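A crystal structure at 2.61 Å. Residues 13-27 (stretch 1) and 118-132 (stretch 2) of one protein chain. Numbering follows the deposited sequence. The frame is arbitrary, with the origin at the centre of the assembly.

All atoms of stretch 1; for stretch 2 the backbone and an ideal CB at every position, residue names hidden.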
# COMPACT_ATOMS: atom_id res chain seq x y z
N ALA A 13 -8.47 -24.87 17.28
CA ALA A 13 -8.32 -24.83 18.71
C ALA A 13 -7.29 -23.77 18.95
O ALA A 13 -6.16 -23.84 18.40
CB ALA A 13 -7.79 -26.11 19.22
N ILE A 14 -7.65 -22.82 19.78
CA ILE A 14 -6.72 -21.79 20.15
C ILE A 14 -5.40 -22.36 20.71
O ILE A 14 -4.33 -21.81 20.50
CB ILE A 14 -7.33 -20.80 21.16
CG1 ILE A 14 -8.46 -19.97 20.51
CG2 ILE A 14 -6.21 -19.88 21.71
CD1 ILE A 14 -9.38 -19.42 21.56
N ASP A 15 -5.46 -23.49 21.39
CA ASP A 15 -4.20 -23.99 21.89
C ASP A 15 -3.31 -24.49 20.70
O ASP A 15 -2.27 -25.03 20.89
CB ASP A 15 -4.46 -25.05 22.97
CG ASP A 15 -5.00 -26.32 22.39
OD1 ASP A 15 -4.61 -26.64 21.25
OD2 ASP A 15 -5.82 -27.03 23.03
N LYS A 16 -3.78 -24.37 19.47
CA LYS A 16 -3.04 -24.94 18.36
C LYS A 16 -2.51 -23.84 17.44
O LYS A 16 -1.70 -24.15 16.62
CB LYS A 16 -3.90 -25.94 17.57
CG LYS A 16 -4.16 -27.22 18.32
CD LYS A 16 -3.37 -28.42 17.78
CE LYS A 16 -3.47 -29.66 18.71
NZ LYS A 16 -2.59 -29.46 19.98
N LEU A 17 -2.95 -22.58 17.59
CA LEU A 17 -2.44 -21.48 16.80
C LEU A 17 -1.06 -21.12 17.13
O LEU A 17 -0.70 -20.98 18.28
CB LEU A 17 -3.23 -20.22 16.97
CG LEU A 17 -4.50 -20.17 16.18
CD1 LEU A 17 -5.46 -19.19 16.88
CD2 LEU A 17 -4.15 -19.72 14.80
N ARG A 18 -0.29 -20.88 16.11
CA ARG A 18 1.04 -20.50 16.34
C ARG A 18 1.16 -18.98 16.23
O ARG A 18 0.92 -18.43 15.20
CB ARG A 18 1.91 -21.25 15.34
CG ARG A 18 2.01 -22.68 15.72
CD ARG A 18 3.34 -23.02 16.32
NE ARG A 18 3.69 -24.37 15.85
CZ ARG A 18 3.78 -25.46 16.61
NH1 ARG A 18 3.67 -25.40 17.95
NH2 ARG A 18 4.05 -26.64 16.04
N PRO A 19 1.54 -18.31 17.31
CA PRO A 19 1.74 -16.86 17.37
C PRO A 19 2.69 -16.33 16.28
O PRO A 19 3.48 -17.12 15.77
CB PRO A 19 2.45 -16.66 18.72
CG PRO A 19 2.07 -17.79 19.52
CD PRO A 19 1.77 -18.96 18.60
N THR A 20 2.69 -15.01 15.99
CA THR A 20 3.73 -14.53 15.15
C THR A 20 4.40 -13.32 15.73
O THR A 20 5.08 -12.56 15.04
CB THR A 20 3.24 -14.35 13.61
OG1 THR A 20 2.22 -13.36 13.53
CG2 THR A 20 2.73 -15.67 12.95
N GLN A 21 4.26 -13.14 17.03
CA GLN A 21 4.92 -12.04 17.79
C GLN A 21 5.16 -12.51 19.22
O GLN A 21 4.54 -13.47 19.71
CB GLN A 21 4.09 -10.74 17.76
CG GLN A 21 2.76 -10.78 18.50
CD GLN A 21 1.90 -9.60 18.16
OE1 GLN A 21 1.61 -9.41 17.01
NE2 GLN A 21 1.43 -8.83 19.16
N ILE A 22 6.07 -11.84 19.90
CA ILE A 22 6.55 -12.26 21.20
C ILE A 22 5.73 -11.64 22.29
O ILE A 22 5.54 -12.25 23.33
CB ILE A 22 8.01 -11.91 21.30
CG1 ILE A 22 8.76 -12.79 20.31
CG2 ILE A 22 8.55 -12.26 22.65
CD1 ILE A 22 10.09 -12.41 20.08
N ALA A 23 5.17 -10.44 22.05
CA ALA A 23 4.57 -9.66 23.15
C ALA A 23 3.24 -9.05 22.82
O ALA A 23 2.93 -8.91 21.66
CB ALA A 23 5.54 -8.64 23.74
N VAL A 24 2.45 -8.75 23.85
CA VAL A 24 1.23 -7.97 23.75
C VAL A 24 1.12 -7.19 25.06
O VAL A 24 1.89 -7.42 26.00
CB VAL A 24 -0.03 -8.86 23.66
CG1 VAL A 24 -0.14 -9.57 22.33
CG2 VAL A 24 -0.04 -9.93 24.84
N GLY A 25 0.15 -6.29 25.13
CA GLY A 25 -0.04 -5.45 26.29
C GLY A 25 -1.14 -6.11 27.07
O GLY A 25 -2.28 -6.17 26.64
N PHE A 26 -0.80 -6.63 28.24
CA PHE A 26 -1.72 -7.40 29.00
C PHE A 26 -2.82 -6.53 29.44
O PHE A 26 -3.93 -7.03 29.61
CB PHE A 26 -1.01 -7.96 30.21
CG PHE A 26 -0.30 -9.22 29.93
CD1 PHE A 26 0.14 -10.02 30.98
CD2 PHE A 26 -0.04 -9.62 28.59
CE1 PHE A 26 0.82 -11.20 30.70
CE2 PHE A 26 0.64 -10.80 28.30
CZ PHE A 26 1.07 -11.59 29.31
N ARG A 27 -2.57 -5.23 29.62
CA ARG A 27 -3.68 -4.35 30.00
C ARG A 27 -4.80 -4.40 28.94
O ARG A 27 -5.97 -4.42 29.29
CB ARG A 27 -3.23 -2.90 30.24
CG ARG A 27 -3.72 -2.32 31.54
CD ARG A 27 -3.59 -0.80 31.62
NE ARG A 27 -4.58 -0.14 30.77
CZ ARG A 27 -5.52 0.71 31.21
NH1 ARG A 27 -5.60 1.02 32.51
NH2 ARG A 27 -6.38 1.26 30.32
N UNK A 118 14.78 -6.72 19.19
CA UNK A 118 14.79 -7.73 18.11
C UNK A 118 15.27 -9.06 18.70
O UNK A 118 16.25 -9.12 19.41
CB UNK A 118 15.69 -7.30 16.95
N UNK A 119 14.55 -10.11 18.42
CA UNK A 119 14.94 -11.41 18.85
C UNK A 119 14.81 -12.36 17.65
O UNK A 119 14.20 -12.04 16.63
CB UNK A 119 14.10 -11.87 20.04
N UNK A 120 15.42 -13.51 17.70
CA UNK A 120 15.26 -14.38 16.54
C UNK A 120 13.95 -15.13 16.42
O UNK A 120 13.20 -15.26 17.38
CB UNK A 120 16.39 -15.41 16.54
N UNK A 121 13.74 -15.66 15.22
CA UNK A 121 12.50 -16.30 14.86
C UNK A 121 12.18 -17.44 15.82
O UNK A 121 11.07 -17.55 16.36
CB UNK A 121 12.57 -16.81 13.42
N UNK A 122 13.18 -18.26 16.07
CA UNK A 122 13.04 -19.29 17.04
C UNK A 122 12.53 -18.80 18.38
O UNK A 122 11.87 -19.56 19.11
CB UNK A 122 14.38 -20.00 17.22
N UNK A 123 12.81 -17.55 18.74
CA UNK A 123 12.34 -17.03 20.03
C UNK A 123 10.85 -16.72 19.98
O UNK A 123 10.31 -16.46 21.03
CB UNK A 123 13.12 -15.77 20.42
N UNK A 124 10.19 -16.77 18.79
CA UNK A 124 8.73 -16.58 18.75
C UNK A 124 8.04 -17.73 19.47
O UNK A 124 8.22 -18.84 19.05
CB UNK A 124 8.23 -16.48 17.31
N UNK A 125 7.20 -17.47 20.51
CA UNK A 125 6.50 -18.51 21.26
C UNK A 125 5.67 -19.39 20.36
O UNK A 125 5.07 -18.88 19.45
CB UNK A 125 5.61 -17.89 22.33
N UNK A 126 5.61 -20.66 20.66
CA UNK A 126 4.75 -21.61 19.99
C UNK A 126 3.33 -21.63 20.45
O UNK A 126 2.48 -21.83 19.64
CB UNK A 126 5.33 -23.02 20.15
N UNK A 127 3.04 -21.39 21.71
CA UNK A 127 1.66 -21.20 22.13
C UNK A 127 1.37 -19.76 22.54
O UNK A 127 2.22 -19.08 23.15
CB UNK A 127 1.34 -22.14 23.29
N UNK A 128 0.15 -19.33 22.21
CA UNK A 128 -0.46 -18.11 22.69
C UNK A 128 -0.25 -17.89 24.20
O UNK A 128 0.21 -16.84 24.61
CB UNK A 128 -1.96 -18.13 22.37
N UNK A 129 -0.58 -18.87 25.04
CA UNK A 129 -0.41 -18.69 26.48
C UNK A 129 1.04 -18.22 26.91
O UNK A 129 1.23 -17.77 28.01
CB UNK A 129 -0.75 -20.01 27.17
N UNK A 130 2.03 -18.27 26.00
CA UNK A 130 3.41 -17.74 26.20
C UNK A 130 3.69 -16.29 25.74
O UNK A 130 4.76 -15.83 25.84
CB UNK A 130 4.39 -18.66 25.46
N UNK A 131 2.76 -15.56 25.18
CA UNK A 131 3.02 -14.16 24.97
C UNK A 131 3.52 -13.46 26.22
O UNK A 131 3.06 -13.74 27.29
CB UNK A 131 1.75 -13.47 24.46
N UNK A 132 4.52 -12.58 26.05
CA UNK A 132 5.09 -11.69 27.05
C UNK A 132 4.31 -10.40 27.13
O UNK A 132 3.65 -10.00 26.16
CB UNK A 132 6.56 -11.40 26.74

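Position 118 points its CA-to-CB bond away from stretch 1, so this contact sets no demand there. It is Arg118, which makes no contact. Position 119 points toward stretch 1, and its ideal CB lies 4.0 Å from Ile22 CD1. An apolar side chain, or a long one with an aliphatic stem, would suit. It is Arg119, whose CB touches Ile22.

Position 120 has nothing of stretch 1 within reach of its ideal CB. Many residues would do. It is Gln120. Position 121 points away and is just as free. It is Ser121. Position 122 is out of reach, with room for a CB, so a side chain is possible but not needed. It is Gly122. Position 123 closes this 3-10 segment, with its ideal CB 4.5 Å from Ile22 CD1. A small or polar residue would fit. It is Asp123, whose end leads away from stretch 1. Its OD1 accepts a weak hydrogen bond from Gln120 N at 3.5 Å.

Position 124 points sideways, between the side chain of Ile22 and the backbone of Pro19 and Gln21. A branched or long aliphatic residue could fill the space. It is Ile124, with both chi angles in m. CD1 lies 3.7 Å from Ile22 CG1, and CG2 lies 3.6 Å from Pro19 O.

Position 125 has phi -56° and psi 143°, which proline accepts readily. Its ideal CB is 4.5 Å from Pro19 CG, so a compact apolar group is favoured. It is Pro125. Its CG packs 4.0 Å from Pro19 CB, and its CD lies 4.0 Å from Ile22 CG1.

Position 126 has its ideal CB 3.6 Å from Arg18 NH1. An acidic residue might seem natural beside this charge, but a flexible chain that can turn aside also fits. It is Lys126. Its CB meets the guanidinium, while its end leads away. Position 127 points away, so a polar residue is reasonable. Asn127 ND2 donates a 2.8 Å hydrogen bond to OD2 of the residue at 130.

Position 128 faces an apolar group made by Ile14, Leu17 and Pro19. Isoleucine, leucine or valine would suit. It is Ile128: CG1 lies 4.4 Å from Ile14 CG2, and CD1 lies 4.2 Å from Pro19 CG.

Position 129 has no stretch 1 atom near its ideal CB and could take many residues. It is His129. Position 130 is equally unconstrained. It is Asp130, the acceptor for Asn127.

Position 131 has its ideal CB 4.0 Å from Val24 CG2 and 4.1 Å from Ile22 O. A medium aliphatic residue fits. It is Leu131. Its CB lies 4.1 Å from Val24 CG2, and its CD2 reaches within 3.0 Å of Gln21 O.

Position 132 pairs with Ala23 in a parallel bridge, and their side chains share a face. Backbone bonds run from 132 N to Ile22 O and from Val24 N to 132 O, both 2.9 Å. They need no particular side chain, so an extended aliphatic or polar residue could sit beside Ala23. It is Glu132; its CB lies 4.0 Å from Ala23 CB, and OE1 lies 3.6 Å from Ile22 CG2.

Stretch 2 (118-132) RRQSGDIPKNIHDLE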
# COMPACT_ATOMS: atom_id res chain seq x y z
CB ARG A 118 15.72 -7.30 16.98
CG ARG A 118 15.83 -8.25 15.79
CD ARG A 118 15.94 -7.52 14.40
NE ARG A 118 14.87 -8.14 13.63
CZ ARG A 118 13.86 -7.58 12.97
NH1 ARG A 118 13.72 -6.28 12.76
NH2 ARG A 118 13.00 -8.41 12.42
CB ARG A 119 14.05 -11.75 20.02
CG ARG A 119 14.60 -11.31 21.37
CD ARG A 119 15.09 -12.57 22.03
NE ARG A 119 15.97 -12.30 23.13
CZ ARG A 119 15.54 -12.04 24.37
NH1 ARG A 119 14.22 -12.05 24.66
NH2 ARG A 119 16.44 -11.77 25.33
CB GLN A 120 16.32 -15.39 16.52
CG GLN A 120 17.52 -14.79 16.02
CD GLN A 120 18.51 -15.86 15.77
OE1 GLN A 120 19.24 -15.84 14.75
NE2 GLN A 120 18.51 -16.86 16.67
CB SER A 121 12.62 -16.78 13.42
OG SER A 121 12.28 -15.67 12.55
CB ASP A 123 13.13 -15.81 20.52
CG ASP A 123 14.57 -16.16 20.95
OD1 ASP A 123 15.56 -15.45 20.56
OD2 ASP A 123 14.76 -17.15 21.68
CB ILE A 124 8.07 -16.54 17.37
CG1 ILE A 124 8.68 -15.52 16.39
CG2 ILE A 124 6.56 -16.34 17.52
CD1 ILE A 124 8.76 -14.19 16.90
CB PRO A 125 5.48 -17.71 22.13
CG PRO A 125 5.34 -16.41 21.49
CD PRO A 125 6.75 -16.13 20.95
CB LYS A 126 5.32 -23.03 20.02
CG LYS A 126 6.67 -23.15 19.25
CD LYS A 126 7.80 -23.21 20.27
CE LYS A 126 8.97 -22.35 19.83
NZ LYS A 126 9.70 -22.83 18.58
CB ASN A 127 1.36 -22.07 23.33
CG ASN A 127 2.27 -23.25 23.41
OD1 ASN A 127 1.91 -24.38 23.00
ND2 ASN A 127 3.49 -23.01 23.94
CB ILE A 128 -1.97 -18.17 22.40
CG1 ILE A 128 -2.24 -18.25 20.88
CG2 ILE A 128 -2.67 -16.98 22.89
CD1 ILE A 128 -2.03 -16.88 20.15
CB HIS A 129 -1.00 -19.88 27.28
CG HIS A 129 -0.20 -21.18 27.20
ND1 HIS A 129 1.16 -21.27 27.47
CD2 HIS A 129 -0.60 -22.47 26.97
CE1 HIS A 129 1.57 -22.54 27.38
NE2 HIS A 129 0.51 -23.28 27.09
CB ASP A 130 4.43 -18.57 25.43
CG ASP A 130 4.59 -19.99 26.00
OD1 ASP A 130 4.47 -20.18 27.23
OD2 ASP A 130 4.89 -20.90 25.15
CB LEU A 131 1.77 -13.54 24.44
CG LEU A 131 1.60 -14.15 23.04
CD1 LEU A 131 0.31 -13.74 22.36
CD2 LEU A 131 2.80 -13.73 22.15
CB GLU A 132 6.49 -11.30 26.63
CG GLU A 132 7.45 -12.39 26.80
CD GLU A 132 8.88 -12.05 26.30
OE1 GLU A 132 9.67 -13.02 26.03
OE2 GLU A 132 9.23 -10.83 26.21
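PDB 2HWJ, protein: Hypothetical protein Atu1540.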